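Local structure of iron-chelator utilization protein (Thermobifida fusca TM51, 4YHB) at residues Phe222-Arg236 with Gly247-Gly259. The protein binds flavin-adenine dinucleotide and probably reduces iron-loaded siderophores so that the iron can be released for use by the cell. Residues are numbered along the deposited sequence; the frame is centred on the assembly and turned at random.
With FAD (flavin-adenine dinucleotide), chain C.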
loop_
_atom_site.group_PDB
_atom_site.type_symbol
_atom_site.label_atom_id
_atom_site.label_comp_id
_atom_site.label_asym_id
_atom_site.label_seq_id
_atom_site.Cartn_x
_atom_site.Cartn_y
_atom_site.Cartn_z
ATOM N N PHE A 222 -5.248 14.917 10.510
ATOM C CA PHE A 222 -5.786 13.751 9.822
ATOM C C PHE A 222 -5.023 12.484 10.216
ATOM O O PHE A 222 -3.792 12.452 10.172
ATOM C CB PHE A 222 -5.753 13.940 8.313
ATOM C CG PHE A 222 -6.592 12.932 7.573
ATOM C CD1 PHE A 222 -6.049 11.717 7.176
ATOM C CD2 PHE A 222 -7.930 13.184 7.310
ATOM C CE1 PHE A 222 -6.827 10.778 6.505
ATOM C CE2 PHE A 222 -8.716 12.253 6.643
ATOM C CZ PHE A 222 -8.165 11.050 6.240
ATOM N N VAL A 223 -5.767 11.459 10.624
ATOM C CA VAL A 223 -5.180 10.194 11.059
ATOM C C VAL A 223 -5.382 9.133 9.985
ATOM O O VAL A 223 -6.506 8.900 9.542
ATOM C CB VAL A 223 -5.796 9.700 12.378
ATOM C CG1 VAL A 223 -5.122 8.400 12.825
ATOM C CG2 VAL A 223 -5.685 10.774 13.461
ATOM N N TRP A 224 -4.297 8.502 9.551
ATOM C CA TRP A 224 -4.397 7.450 8.532
ATOM C C TRP A 224 -3.704 6.199 9.040
ATOM O O TRP A 224 -2.546 6.251 9.457
ATOM C CB TRP A 224 -3.777 7.891 7.203
ATOM C CG TRP A 224 -4.015 6.906 6.052
ATOM C CD1 TRP A 224 -5.033 6.945 5.144
ATOM C CD2 TRP A 224 -3.211 5.761 5.702
ATOM N NE1 TRP A 224 -4.918 5.901 4.247
ATOM C CE2 TRP A 224 -3.813 5.158 4.568
ATOM C CE3 TRP A 224 -2.051 5.184 6.237
ATOM C CZ2 TRP A 224 -3.288 4.014 3.957
ATOM C CZ3 TRP A 224 -1.526 4.033 5.625
ATOM C CH2 TRP A 224 -2.149 3.467 4.492
ATOM N N ALA A 225 -4.414 5.077 9.022
ATOM C CA ALA A 225 -3.830 3.819 9.474
ATOM C C ALA A 225 -4.126 2.725 8.454
ATOM O O ALA A 225 -5.244 2.632 7.941
ATOM C CB ALA A 225 -4.360 3.433 10.843
ATOM N N GLY A 226 -3.119 1.903 8.167
ATOM C CA GLY A 226 -3.270 0.793 7.245
ATOM C C GLY A 226 -2.462 -0.382 7.766
ATOM O O GLY A 226 -1.432 -0.209 8.400
ATOM N N GLY A 227 -2.926 -1.587 7.503
ATOM C CA GLY A 227 -2.227 -2.762 7.981
ATOM C C GLY A 227 -3.183 -3.910 8.202
ATOM O O GLY A 227 -4.197 -4.017 7.506
ATOM N N GLU A 228 -2.872 -4.761 9.174
ATOM C CA GLU A 228 -3.614 -6.002 9.376
ATOM C C GLU A 228 -4.993 -5.685 9.953
ATOM O O GLU A 228 -5.111 -4.919 10.917
ATOM C CB GLU A 228 -2.831 -6.950 10.280
ATOM C CG GLU A 228 -3.206 -8.430 10.142
ATOM C CD GLU A 228 -4.392 -8.829 11.013
ATOM O OE1 GLU A 228 -4.776 -8.043 11.911
ATOM O OE2 GLU A 228 -4.929 -9.934 10.793
ATOM N N ALA A 229 -6.027 -6.280 9.358
ATOM C CA ALA A 229 -7.414 -5.875 9.609
ATOM C C ALA A 229 -7.807 -5.919 11.090
ATOM O O ALA A 229 -8.407 -4.975 11.609
ATOM C CB ALA A 229 -8.355 -6.743 8.802
ATOM N N ASP A 230 -7.463 -7.007 11.763
ATOM C CA ASP A 230 -7.851 -7.188 13.161
ATOM C C ASP A 230 -7.093 -6.243 14.090
ATOM O O ASP A 230 -7.644 -5.776 15.089
ATOM C CB ASP A 230 -7.644 -8.641 13.597
ATOM C CG ASP A 230 -8.588 -9.605 12.892
ATOM O OD1 ASP A 230 -9.665 -9.166 12.424
ATOM O OD2 ASP A 230 -8.253 -10.808 12.804
ATOM N N ALA A 231 -5.832 -5.965 13.763
ATOM C CA ALA A 231 -5.040 -4.997 14.508
ATOM C C ALA A 231 -5.641 -3.606 14.412
ATOM O O ALA A 231 -5.518 -2.806 15.335
ATOM C CB ALA A 231 -3.586 -4.986 14.004
ATOM N N LEU A 232 -6.309 -3.324 13.299
ATOM C CA LEU A 232 -6.844 -1.990 13.052
ATOM C C LEU A 232 -8.203 -1.749 13.706
ATOM O O LEU A 232 -8.629 -0.603 13.831
ATOM C CB LEU A 232 -6.969 -1.735 11.541
ATOM C CG LEU A 232 -5.678 -1.408 10.784
ATOM C CD1 LEU A 232 -5.955 -1.207 9.307
ATOM C CD2 LEU A 232 -5.025 -0.177 11.342
ATOM N N LYS A 233 -8.888 -2.818 14.099
ATOM C CA LYS A 233 -10.229 -2.686 14.686
ATOM C C LYS A 233 -10.239 -1.852 15.975
ATOM O O LYS A 233 -11.076 -0.964 16.119
ATOM C CB LYS A 233 -10.849 -4.059 14.952
ATOM C CG LYS A 233 -11.418 -4.736 13.720
ATOM C CD LYS A 233 -11.973 -6.109 14.063
ATOM C CE LYS A 233 -12.191 -6.958 12.813
ATOM N NZ LYS A 233 -12.617 -8.352 13.152
ATOM N N PRO A 234 -9.305 -2.116 16.912
ATOM C CA PRO A 234 -9.291 -1.252 18.093
ATOM C C PRO A 234 -8.835 0.169 17.792
ATOM O O PRO A 234 -9.198 1.056 18.555
ATOM C CB PRO A 234 -8.290 -1.940 19.010
ATOM C CG PRO A 234 -7.429 -2.725 18.111
ATOM C CD PRO A 234 -8.363 -3.237 17.073
ATOM N N ILE A 235 -8.047 0.377 16.733
ATOM C CA ILE A 235 -7.609 1.712 16.340
ATOM C C ILE A 235 -8.789 2.519 15.820
ATOM O O ILE A 235 -8.956 3.690 16.165
ATOM C CB ILE A 235 -6.479 1.643 15.254
ATOM C CG1 ILE A 235 -5.194 1.089 15.869
ATOM C CG2 ILE A 235 -6.203 3.021 14.643
ATOM C CD1 ILE A 235 -4.081 0.803 14.875
ATOM N N ARG A 236 -9.608 1.881 14.986
ATOM C CA ARG A 236 -10.833 2.492 14.468
ATOM C C ARG A 236 -11.740 2.928 15.628
ATOM O O ARG A 236 -12.192 4.072 15.688
ATOM C CB ARG A 236 -11.551 1.499 13.545
ATOM C CG ARG A 236 -12.912 1.928 13.028
ATOM C CD ARG A 236 -13.528 0.842 12.120
ATOM N NE ARG A 236 -12.797 0.663 10.860
ATOM C CZ ARG A 236 -11.982 -0.357 10.582
ATOM N NH1 ARG A 236 -11.770 -1.320 11.469
ATOM N NH2 ARG A 236 -11.372 -0.417 9.404
ATOM N N GLY A 247 -13.419 9.386 7.008
ATOM C CA GLY A 247 -13.449 10.115 5.757
ATOM C C GLY A 247 -13.095 11.576 5.934
ATOM O O GLY A 247 -12.509 12.188 5.048
ATOM N N ARG A 248 -13.443 12.132 7.090
ATOM C CA ARG A 248 -13.168 13.534 7.377
ATOM C C ARG A 248 -11.949 13.702 8.293
ATOM O O ARG A 248 -11.051 14.487 8.001
ATOM C CB ARG A 248 -14.395 14.194 8.010
ATOM C CG ARG A 248 -14.286 15.708 8.150
ATOM C CD ARG A 248 -15.476 16.280 8.913
ATOM N NE ARG A 248 -15.461 15.881 10.319
ATOM C CZ ARG A 248 -16.490 16.015 11.150
ATOM N NH1 ARG A 248 -17.632 16.538 10.720
ATOM N NH2 ARG A 248 -16.379 15.622 12.413
ATOM N N ASP A 249 -11.928 12.961 9.396
ATOM C CA ASP A 249 -10.851 13.076 10.377
ATOM C C ASP A 249 -9.848 11.935 10.245
ATOM O O ASP A 249 -8.659 12.089 10.548
ATOM C CB ASP A 249 -11.421 13.095 11.796
ATOM C CG ASP A 249 -12.458 14.181 11.991
ATOM O OD1 ASP A 249 -12.237 15.314 11.505
ATOM O OD2 ASP A 249 -13.496 13.896 12.624
ATOM N N PHE A 250 -10.332 10.781 9.810
ATOM C CA PHE A 250 -9.453 9.631 9.679
ATOM C C PHE A 250 -9.854 8.681 8.571
ATOM O O PHE A 250 -10.942 8.772 8.003
ATOM C CB PHE A 250 -9.383 8.855 10.998
ATOM C CG PHE A 250 -10.654 8.127 11.351
ATOM C CD1 PHE A 250 -10.867 6.823 10.932
ATOM C CD2 PHE A 250 -11.635 8.748 12.114
ATOM C CE1 PHE A 250 -12.038 6.156 11.258
ATOM C CE2 PHE A 250 -12.800 8.091 12.443
ATOM C CZ PHE A 250 -13.005 6.791 12.019
ATOM N N GLU A 251 -8.940 7.769 8.276
ATOM C CA GLU A 251 -9.201 6.634 7.416
ATOM C C GLU A 251 -8.478 5.450 8.036
ATOM O O GLU A 251 -7.333 5.582 8.471
ATOM C CB GLU A 251 -8.715 6.901 5.992
ATOM C CG GLU A 251 -9.552 6.248 4.932
ATOM C CD GLU A 251 -10.906 6.904 4.784
ATOM O OE1 GLU A 251 -11.847 6.482 5.493
ATOM O OE2 GLU A 251 -11.027 7.828 3.945
ATOM N N VAL A 252 -9.148 4.307 8.102
ATOM C CA VAL A 252 -8.527 3.093 8.620
ATOM C C VAL A 252 -8.810 1.972 7.636
ATOM O O VAL A 252 -9.969 1.631 7.399
ATOM C CB VAL A 252 -9.056 2.722 10.010
ATOM C CG1 VAL A 252 -8.591 1.330 10.398
ATOM C CG2 VAL A 252 -8.600 3.742 11.032
ATOM N N ASP A 253 -7.758 1.417 7.044
ATOM C CA ASP A 253 -7.932 0.515 5.903
ATOM C C ASP A 253 -7.165 -0.776 6.149
ATOM O O ASP A 253 -5.931 -0.776 6.225
ATOM C CB ASP A 253 -7.463 1.199 4.607
ATOM C CG ASP A 253 -8.094 0.593 3.346
ATOM O OD1 ASP A 253 -8.726 -0.478 3.437
ATOM O OD2 ASP A 253 -7.952 1.188 2.255
ATOM N N GLY A 254 -7.899 -1.868 6.303
ATOM C CA GLY A 254 -7.292 -3.176 6.457
ATOM C C GLY A 254 -6.769 -3.707 5.133
ATOM O O GLY A 254 -7.554 -3.980 4.223
ATOM N N TYR A 255 -5.448 -3.887 5.038
ATOM C CA TYR A 255 -4.796 -4.298 3.789
ATOM C C TYR A 255 -4.660 -5.817 3.643
ATOM O O TYR A 255 -4.535 -6.355 2.544
ATOM C CB TYR A 255 -3.413 -3.640 3.690
ATOM C CG TYR A 255 -3.450 -2.241 3.106
ATOM C CD1 TYR A 255 -4.649 -1.540 2.995
ATOM C CD2 TYR A 255 -2.296 -1.637 2.625
ATOM C CE1 TYR A 255 -4.691 -0.265 2.444
ATOM C CE2 TYR A 255 -2.330 -0.352 2.072
ATOM C CZ TYR A 255 -3.524 0.324 1.994
ATOM O OH TYR A 255 -3.562 1.584 1.445
ATOM N N TRP A 256 -4.692 -6.502 4.772
ATOM C CA TRP A 256 -4.593 -7.938 4.798
ATOM C C TRP A 256 -5.092 -8.428 6.149
ATOM O O TRP A 256 -5.341 -7.629 7.050
ATOM C CB TRP A 256 -3.151 -8.393 4.566
ATOM C CG TRP A 256 -2.221 -8.141 5.741
ATOM C CD1 TRP A 256 -1.728 -6.939 6.159
ATOM C CD2 TRP A 256 -1.668 -9.130 6.614
ATOM N NE1 TRP A 256 -0.896 -7.117 7.253
ATOM C CE2 TRP A 256 -0.842 -8.455 7.545
ATOM C CE3 TRP A 256 -1.784 -10.521 6.697
ATOM C CZ2 TRP A 256 -0.142 -9.127 8.541
ATOM C CZ3 TRP A 256 -1.080 -11.189 7.689
ATOM C CH2 TRP A 256 -0.277 -10.490 8.600
ATOM N N ARG A 257 -5.247 -9.737 6.274
ATOM C CA ARG A 257 -5.722 -10.337 7.517
ATOM C C ARG A 257 -5.139 -11.734 7.651
ATOM O O ARG A 257 -5.191 -12.514 6.695
ATOM C CB ARG A 257 -7.262 -10.381 7.534
ATOM C CG ARG A 257 -7.843 -10.873 8.860
ATOM C CD ARG A 257 -9.355 -10.701 8.908
ATOM N NE ARG A 257 -9.880 -11.104 10.209
ATOM C CZ ARG A 257 -11.024 -11.755 10.378
ATOM N NH1 ARG A 257 -11.760 -12.079 9.322
ATOM N NH2 ARG A 257 -11.428 -12.081 11.599
ATOM N N ARG A 258 -4.580 -12.054 8.822
ATOM C CA ARG A 258 -4.029 -13.383 9.073
ATOM C C ARG A 258 -5.070 -14.460 8.829
ATOM O O ARG A 258 -6.213 -14.332 9.273
ATOM C CB ARG A 258 -3.514 -13.511 10.520
ATOM C CG ARG A 258 -2.323 -12.645 10.845
ATOM C CD ARG A 258 -1.921 -12.796 12.318
ATOM N NE ARG A 258 -1.792 -14.195 12.705
ATOM C CZ ARG A 258 -2.632 -14.818 13.528
ATOM N NH1 ARG A 258 -3.653 -14.156 14.059
ATOM N NH2 ARG A 258 -2.445 -16.100 13.827
ATOM N N GLY A 259 -4.664 -15.513 8.124
ATOM C CA GLY A 259 -5.536 -16.636 7.828
ATOM C C GLY A 259 -6.473 -16.389 6.658
ATOM O O GLY A 259 -7.277 -17.259 6.309
HETATM P PA FAD C . -2.233 -14.281 0.109
HETATM O O1A FAD C . -2.537 -15.463 -0.822
HETATM O O2A FAD C . -3.291 -13.125 -0.052
HETATM O O5B FAD C . -2.403 -14.794 1.627
HETATM C C5B FAD C . -1.896 -16.020 2.015
HETATM C C4B FAD C . -1.590 -15.990 3.525
HETATM O O4B FAD C . -0.520 -15.138 3.829
HETATM C C3B FAD C . -2.731 -15.537 4.334
HETATM O O3B FAD C . -2.729 -16.320 5.484
HETATM C C2B FAD C . -2.428 -14.181 4.648
HETATM O O2B FAD C . -2.922 -13.749 5.910
HETATM C C1B FAD C . -0.959 -14.158 4.710
HETATM N N9A FAD C . -0.338 -12.896 4.333
HETATM C C8A FAD C . -0.714 -12.073 3.330
HETATM N N7A FAD C . 0.122 -11.026 3.296
HETATM C C5A FAD C . 1.058 -11.208 4.256
HETATM C C6A FAD C . 2.162 -10.473 4.691
HETATM N N6A FAD C . 2.499 -9.254 4.043
HETATM N N1A FAD C . 2.905 -10.933 5.711
HETATM C C2A FAD C . 2.596 -12.095 6.325
HETATM N N3A FAD C . 1.545 -12.823 5.934
HETATM C C4A FAD C . 0.763 -12.391 4.920
HETATM N N1 FAD C . 1.283 -5.405 0.212
HETATM C C2 FAD C . 2.546 -5.114 -0.101
HETATM O O2 FAD C . 3.439 -5.901 0.174
HETATM N N3 FAD C . 2.800 -3.928 -0.737
HETATM C C4 FAD C . 1.815 -3.059 -1.048
HETATM O O4 FAD C . 2.107 -2.020 -1.625
HETATM C C4X FAD C . 0.486 -3.334 -0.723
HETATM N N5 FAD C . -0.562 -2.479 -1.011
HETATM C C5X FAD C . -1.828 -2.825 -0.681
HETATM C C6 FAD C . -2.892 -1.968 -0.977
HETATM C C7 FAD C . -4.065 -2.274 -0.680
HETATM C C7M FAD C . -5.149 -1.247 -1.057
HETATM C C8 FAD C . -4.448 -3.316 -0.123
HETATM C C8M FAD C . -5.874 -3.631 0.229
HETATM C C9 FAD C . -3.530 -4.267 0.236
HETATM C C9A FAD C . -2.028 -4.135 -0.012
HETATM N N10 FAD C . -1.007 -4.930 0.264
HETATM C C10 FAD C . 0.251 -4.568 -0.070
HETATM C "C1'" FAD C . -1.248 -6.217 0.954
HETATM C "C2'" FAD C . -1.346 -7.375 0.010
HETATM O "O2'" FAD C . -2.402 -7.181 -0.846
HETATM C "C3'" FAD C . -1.529 -8.680 0.861
HETATM O "O3'" FAD C . -0.454 -8.748 1.743
HETATM C "C4'" FAD C . -1.742 -9.942 0.069
HETATM O "O4'" FAD C . -2.350 -10.882 0.848
HETATM C "C5'" FAD C . -0.436 -10.565 -0.450
HETATM O "O5'" FAD C . -0.644 -11.519 -1.463
HETATM P P FAD C . -0.107 -12.978 -1.173
HETATM O O1P FAD C . -0.554 -13.745 -2.437
HETATM O O2P FAD C . 1.373 -12.768 -0.751
HETATM O O3P FAD C . -0.675 -13.954 -0.067
#
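Glu228, the N-cap residue of helix 229-241, lies against the indole of Trp256, where the neighbouring parallel strands 222-226 and 250-256 run side by side. From its backbone outward, Glu228 first sets CB 3.6 Å from Trp256 NE1. CG, anti to the backbone N (chi1 -158°), settles over the indole face in a CH-pi contact, 3.6 Å from the centroid of the six-membered ring. The bend at chi2 brings CD, the carboxylate carbon, 3.9 Å from Arg258 N, with the carboxylate plane 82° from the indole. OE1 caps the helix, taking a bond from Ala231 N and a weak one from Asp230 N, while OE2 offers its anti lone pair to Arg258 N at 2.9 Å. Trp256 O in turn accepts from Ala229 N, so Glu228 and Ala229 are tied to Trp256 and Arg258 in both directions. The opposite indole face carries the FAD adenine, with C5A 3.8 Å above it, and Trp256 NE1 is hydrogen-bonded to Asp148 OD2. An alanine in place of Trp256 would probably leave the adenine without its platform and Glu228 CG without the ring it rests on. One residue back, the Tyr255 ring lies against the flavin, with FAD C7 3.5 Å above its centre. Beyond the cap, Arg257 NE bridges to Asp230, and Arg257 O accepts from FAD O2B at 2.7 Å. This is a right-handed beta-alpha-beta crossover of the NAD-ferredoxin-like domain, its last strand delivering residues to the FAD pocket.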